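Local coordinates for protein Chains: A (Unidentified, PDB 6ZM9) that probably breaks down S-adenosyl methionine as a phage-encoded lyase, and binds S-methyl-5'-thioadenosine, the expected product of that cleavage, at residues T26-I29 with E30-V33; K84-F87 with T88-Q92. All coordinates share one frame; numbering follows the deposited sequence.

How the contacts relate
Contact 1 (26-29 with 30-33) and contact 2 (84-87 with 88-92) each lie at the start of a helix, the first where a loop leads into helix 29-43, the second on the opening turns of helix 84-101. They follow one another along the chain, with strands 49-59 and 66-77 between them. Their centres are about 23 Å apart on opposite sides of the chain's centre, and their nearest atoms stay about 12 Å apart. What joins them is the antiparallel sheet: both helices pack on strand 11-21, helix 29-43 also on 49-59 and 66-77, helix 84-101 also on 106-113. Together the helices thus back the strands that carry the S-methyl-5'-thioadenosine pocket, with strand 11-21 shared by both.

Contact 1 of 2, residues T26-I29 with E30-V33; sequences TYTI and EDVV
Thr28 and Asp31 hold each other in a capping box at the start of helix 29-43. Asp31 N donates to Thr28 OG1 over 3.2 Å, while Thr28 N returns a bond to Asp31 OD2 at 3.0 Å. The returning N-H meets OD2 from above the carboxylate plane, 57° out of it. Thr28 OG1 sits between its backbone N and carbonyl carbon (chi1 66°), which turns the hydroxyl back over the first helical turn; the two side chains meet there at about a right angle. Asp31 CG, set beside its own N, swings the carboxylate toward the chain before the helix. The carboxylate sits beside the N-terminal end of the helix, whose positive dipole end would probably favour its negative charge.

Asp31 OD2 also lies at the edge of the Tyr27 ring, near its plane and 3.7 Å from Tyr27 CD1, with ring and carboxylate planes 83° apart. One face of that ring is covered by Thr26 CG2. Thr28 O accepts a weak bond from Val32 N, and the first strong bond of the helical ladder within 26-33 follows, from Val33 N to Ile29 O at 2.9 Å; Ile29 CG1 lies 4.3 Å from Val33 CG2.

Further out, Glu30 reaches across the subunit interface to form a salt bridge with Arg55 of the second subunit. Tyr27 packs edge-to-face on Phe102 and touches Leu19 and Val21 of strand 11-21, Ile29 and Val33 rest on Phe51 of strand 49-59, and Val32 lies against Val72 and Ile74 of strand 66-77.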
loop_
_atom_site.group_PDB
_atom_site.type_symbol
_atom_site.label_atom_id
_atom_site.label_comp_id
_atom_site.label_asym_id
_atom_site.label_seq_id
_atom_site.Cartn_x
_atom_site.Cartn_y
_atom_site.Cartn_z
ATOM N N THR A 26 11.698 19.595 -1.075
ATOM C CA THR A 26 11.989 20.267 0.188
ATOM C C THR A 26 12.185 19.325 1.372
ATOM O O THR A 26 13.125 19.508 2.153
ATOM C CB THR A 26 10.882 21.290 0.488
ATOM O OG1 THR A 26 10.795 22.251 -0.578
ATOM C CG2 THR A 26 11.134 22.050 1.778
ATOM N N TYR A 27 11.315 18.332 1.534
ATOM C CA TYR A 27 11.287 17.517 2.737
ATOM C C TYR A 27 11.609 16.067 2.421
ATOM O O TYR A 27 11.723 15.672 1.255
ATOM C CB TYR A 27 9.916 17.618 3.396
ATOM C CG TYR A 27 9.530 19.031 3.771
ATOM C CD1 TYR A 27 10.136 19.678 4.841
ATOM C CD2 TYR A 27 8.545 19.700 3.068
ATOM C CE1 TYR A 27 9.757 20.977 5.202
ATOM C CE2 TYR A 27 8.167 20.977 3.414
ATOM C CZ TYR A 27 8.769 21.620 4.475
ATOM O OH TYR A 27 8.369 22.913 4.815
ATOM N N THR A 28 11.767 15.279 3.493
ATOM C CA THR A 28 12.087 13.867 3.409
ATOM C C THR A 28 11.083 13.030 4.193
ATOM O O THR A 28 10.389 13.523 5.081
ATOM C CB THR A 28 13.452 13.536 4.029
ATOM O OG1 THR A 28 13.394 13.791 5.443
ATOM C CG2 THR A 28 14.562 14.336 3.410
ATOM N N ILE A 29 11.059 11.731 3.883
ATOM C CA ILE A 29 10.182 10.822 4.612
ATOM C C ILE A 29 10.482 10.854 6.105
ATOM O O ILE A 29 9.562 10.809 6.927
ATOM C CB ILE A 29 10.213 9.396 4.022
ATOM C CG1 ILE A 29 9.272 8.483 4.812
ATOM C CG2 ILE A 29 11.620 8.795 3.971
ATOM C CD1 ILE A 29 8.924 7.185 4.088
ATOM N N GLU A 30 11.762 10.924 6.490
ATOM C CA GLU A 30 12.048 10.915 7.926
ATOM C C GLU A 30 11.473 12.137 8.628
ATOM O O GLU A 30 11.078 12.052 9.800
ATOM C CB GLU A 30 13.537 10.769 8.221
ATOM C CG GLU A 30 13.773 10.126 9.610
ATOM C CD GLU A 30 13.363 8.639 9.737
ATOM O OE1 GLU A 30 12.988 7.982 8.731
ATOM O OE2 GLU A 30 13.423 8.108 10.871
ATOM N N ASP A 31 11.411 13.280 7.931
ATOM C CA ASP A 31 10.762 14.450 8.512
ATOM C C ASP A 31 9.300 14.134 8.850
ATOM O O ASP A 31 8.797 14.521 9.910
ATOM C CB ASP A 31 10.761 15.638 7.535
ATOM C CG ASP A 31 12.141 16.128 7.141
ATOM O OD1 ASP A 31 13.132 15.910 7.869
ATOM O OD2 ASP A 31 12.189 16.815 6.082
ATOM N N VAL A 32 8.593 13.464 7.926
ATOM C CA VAL A 32 7.198 13.108 8.156
ATOM C C VAL A 32 7.069 12.105 9.296
ATOM O O VAL A 32 6.153 12.214 10.118
ATOM C CB VAL A 32 6.556 12.607 6.848
ATOM C CG1 VAL A 32 5.155 12.111 7.095
ATOM C CG2 VAL A 32 6.559 13.717 5.807
ATOM N N VAL A 33 7.975 11.120 9.364
ATOM C CA VAL A 33 7.986 10.160 10.474
ATOM C C VAL A 33 8.073 10.895 11.803
ATOM O O VAL A 33 7.265 10.685 12.715
ATOM C CB VAL A 33 9.142 9.157 10.316
ATOM C CG1 VAL A 33 9.248 8.248 11.541
ATOM C CG2 VAL A 33 8.962 8.294 9.056
#

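Contact 2 of 2, residues K84-F87 with T88-Q92; sequences KEDF and TGKVQ
Asp86 and Lys90, one helical turn apart, are joined by a salt bridge in which Lys90 NZ donates to Asp86 OD1 at 2.8 Å, on the syn lone pair. The lysine runs nearly straight from CB to CE, its CD 3.6 Å from Asp86 OD1, and then bends at its last torsion (chi4 43°) to turn the ammonium onto the carboxylate.

On another side of the helix, Val91 CG2 lies over one face of the Phe87 ring, a CH-pi contact 3.9 Å from the centroid and offset toward the rim near CZ. Phe87 carries CG opposite its backbone N (chi1 -179°), which makes the ring stand out from the helix nearly across its axis, and Val91 CG2 reaches back a turn to meet it. Both residues belong to the buried flank of an amphipathic helix: Phe87 touches Ala13, and Val91 packs on Ala13 and Ile15 of strand 11-21 and on Val109 and Ile111 of strand 106-113.

Thr88 folds its hydroxyl back against the preceding turn. Lys84 O therefore accepts two bonds, from Thr88 N at 2.9 Å and from Thr88 OG1 at 2.8 Å, the donors arriving from opposite faces of the carbonyl plane. The Lys84 ammonium itself bonds to Gln118.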
loop_
_atom_site.group_PDB
_atom_site.type_symbol
_atom_site.label_atom_id
_atom_site.label_comp_id
_atom_site.label_asym_id
_atom_site.label_seq_id
_atom_site.Cartn_x
_atom_site.Cartn_y
_atom_site.Cartn_z
ATOM N N LYS A 84 -15.308 5.143 16.482
ATOM C CA LYS A 84 -15.268 5.708 15.114
ATOM C C LYS A 84 -14.999 7.215 15.188
ATOM O O LYS A 84 -14.142 7.684 14.462
ATOM C CB LYS A 84 -16.585 5.422 14.398
ATOM C CG LYS A 84 -16.660 5.899 12.963
ATOM C CD LYS A 84 -17.935 5.475 12.277
ATOM C CE LYS A 84 -17.717 5.081 10.837
ATOM N NZ LYS A 84 -18.950 5.223 10.031
ATOM N N GLU A 85 -15.713 7.941 16.059
ATOM C CA GLU A 85 -15.566 9.392 16.148
ATOM C C GLU A 85 -14.194 9.780 16.684
ATOM O O GLU A 85 -13.574 10.732 16.198
ATOM C CB GLU A 85 -16.688 9.954 17.033
ATOM C CG GLU A 85 -16.436 11.354 17.595
ATOM C CD GLU A 85 -17.585 11.869 18.452
ATOM O OE1 GLU A 85 -18.719 11.363 18.311
ATOM O OE2 GLU A 85 -17.351 12.783 19.275
ATOM N N ASP A 86 -13.707 9.051 17.686
ATOM C CA ASP A 86 -12.384 9.316 18.290
ATOM C C ASP A 86 -11.285 9.071 17.250
ATOM O O ASP A 86 -10.454 9.942 17.052
ATOM C CB ASP A 86 -12.170 8.458 19.527
ATOM C CG ASP A 86 -10.953 8.878 20.314
ATOM O OD1 ASP A 86 -10.447 9.963 20.057
ATOM O OD2 ASP A 86 -10.539 8.122 21.178
ATOM N N PHE A 87 -11.285 7.914 16.609
ATOM C CA PHE A 87 -10.273 7.628 15.600
ATOM C C PHE A 87 -10.338 8.632 14.461
ATOM O O PHE A 87 -9.306 9.163 14.020
ATOM C CB PHE A 87 -10.468 6.211 15.068
ATOM C CG PHE A 87 -9.450 5.804 14.037
ATOM C CD1 PHE A 87 -8.197 5.392 14.426
ATOM C CD2 PHE A 87 -9.737 5.863 12.695
ATOM C CE1 PHE A 87 -7.244 5.039 13.493
ATOM C CE2 PHE A 87 -8.792 5.483 11.753
ATOM C CZ PHE A 87 -7.538 5.079 12.160
ATOM N N THR A 88 -11.535 8.865 13.929
ATOM C CA THR A 88 -11.680 9.766 12.791
ATOM C C THR A 88 -11.186 11.160 13.144
ATOM O O THR A 88 -10.474 11.798 12.359
ATOM C CB THR A 88 -13.144 9.797 12.345
ATOM O OG1 THR A 88 -13.531 8.496 11.875
ATOM C CG2 THR A 88 -13.346 10.813 11.236
ATOM N N GLY A 89 -11.559 11.656 14.320
ATOM C CA GLY A 89 -11.141 12.992 14.697
ATOM C C GLY A 89 -9.637 13.116 14.854
ATOM O O GLY A 89 -9.048 14.125 14.459
ATOM N N LYS A 90 -9.000 12.104 15.445
ATOM C CA LYS A 90 -7.556 12.163 15.634
ATOM C C LYS A 90 -6.821 12.066 14.301
ATOM O O LYS A 90 -5.810 12.745 14.099
ATOM C CB LYS A 90 -7.105 11.082 16.612
ATOM C CG LYS A 90 -7.474 11.425 18.073
ATOM C CD LYS A 90 -7.037 10.338 19.014
ATOM C CE LYS A 90 -7.048 10.801 20.467
ATOM N NZ LYS A 90 -8.269 11.587 20.783
ATOM N N VAL A 91 -7.321 11.254 13.369
ATOM C CA VAL A 91 -6.676 11.173 12.064
ATOM C C VAL A 91 -6.867 12.468 11.281
ATOM O O VAL A 91 -5.946 12.946 10.609
ATOM C CB VAL A 91 -7.159 9.935 11.288
ATOM C CG1 VAL A 91 -6.681 10.019 9.849
ATOM C CG2 VAL A 91 -6.653 8.683 11.979
ATOM N N GLN A 92 -8.065 13.051 11.351
ATOM C CA GLN A 92 -8.312 14.327 10.682
ATOM C C GLN A 92 -7.391 15.405 11.218
ATOM O O GLN A 92 -6.808 16.191 10.460
ATOM C CB GLN A 92 -9.769 14.731 10.919
ATOM C CG GLN A 92 -10.775 13.984 10.067
ATOM C CD GLN A 92 -12.197 14.330 10.466
ATOM O OE1 GLN A 92 -12.471 14.638 11.621
ATOM N NE2 GLN A 92 -13.106 14.275 9.507
#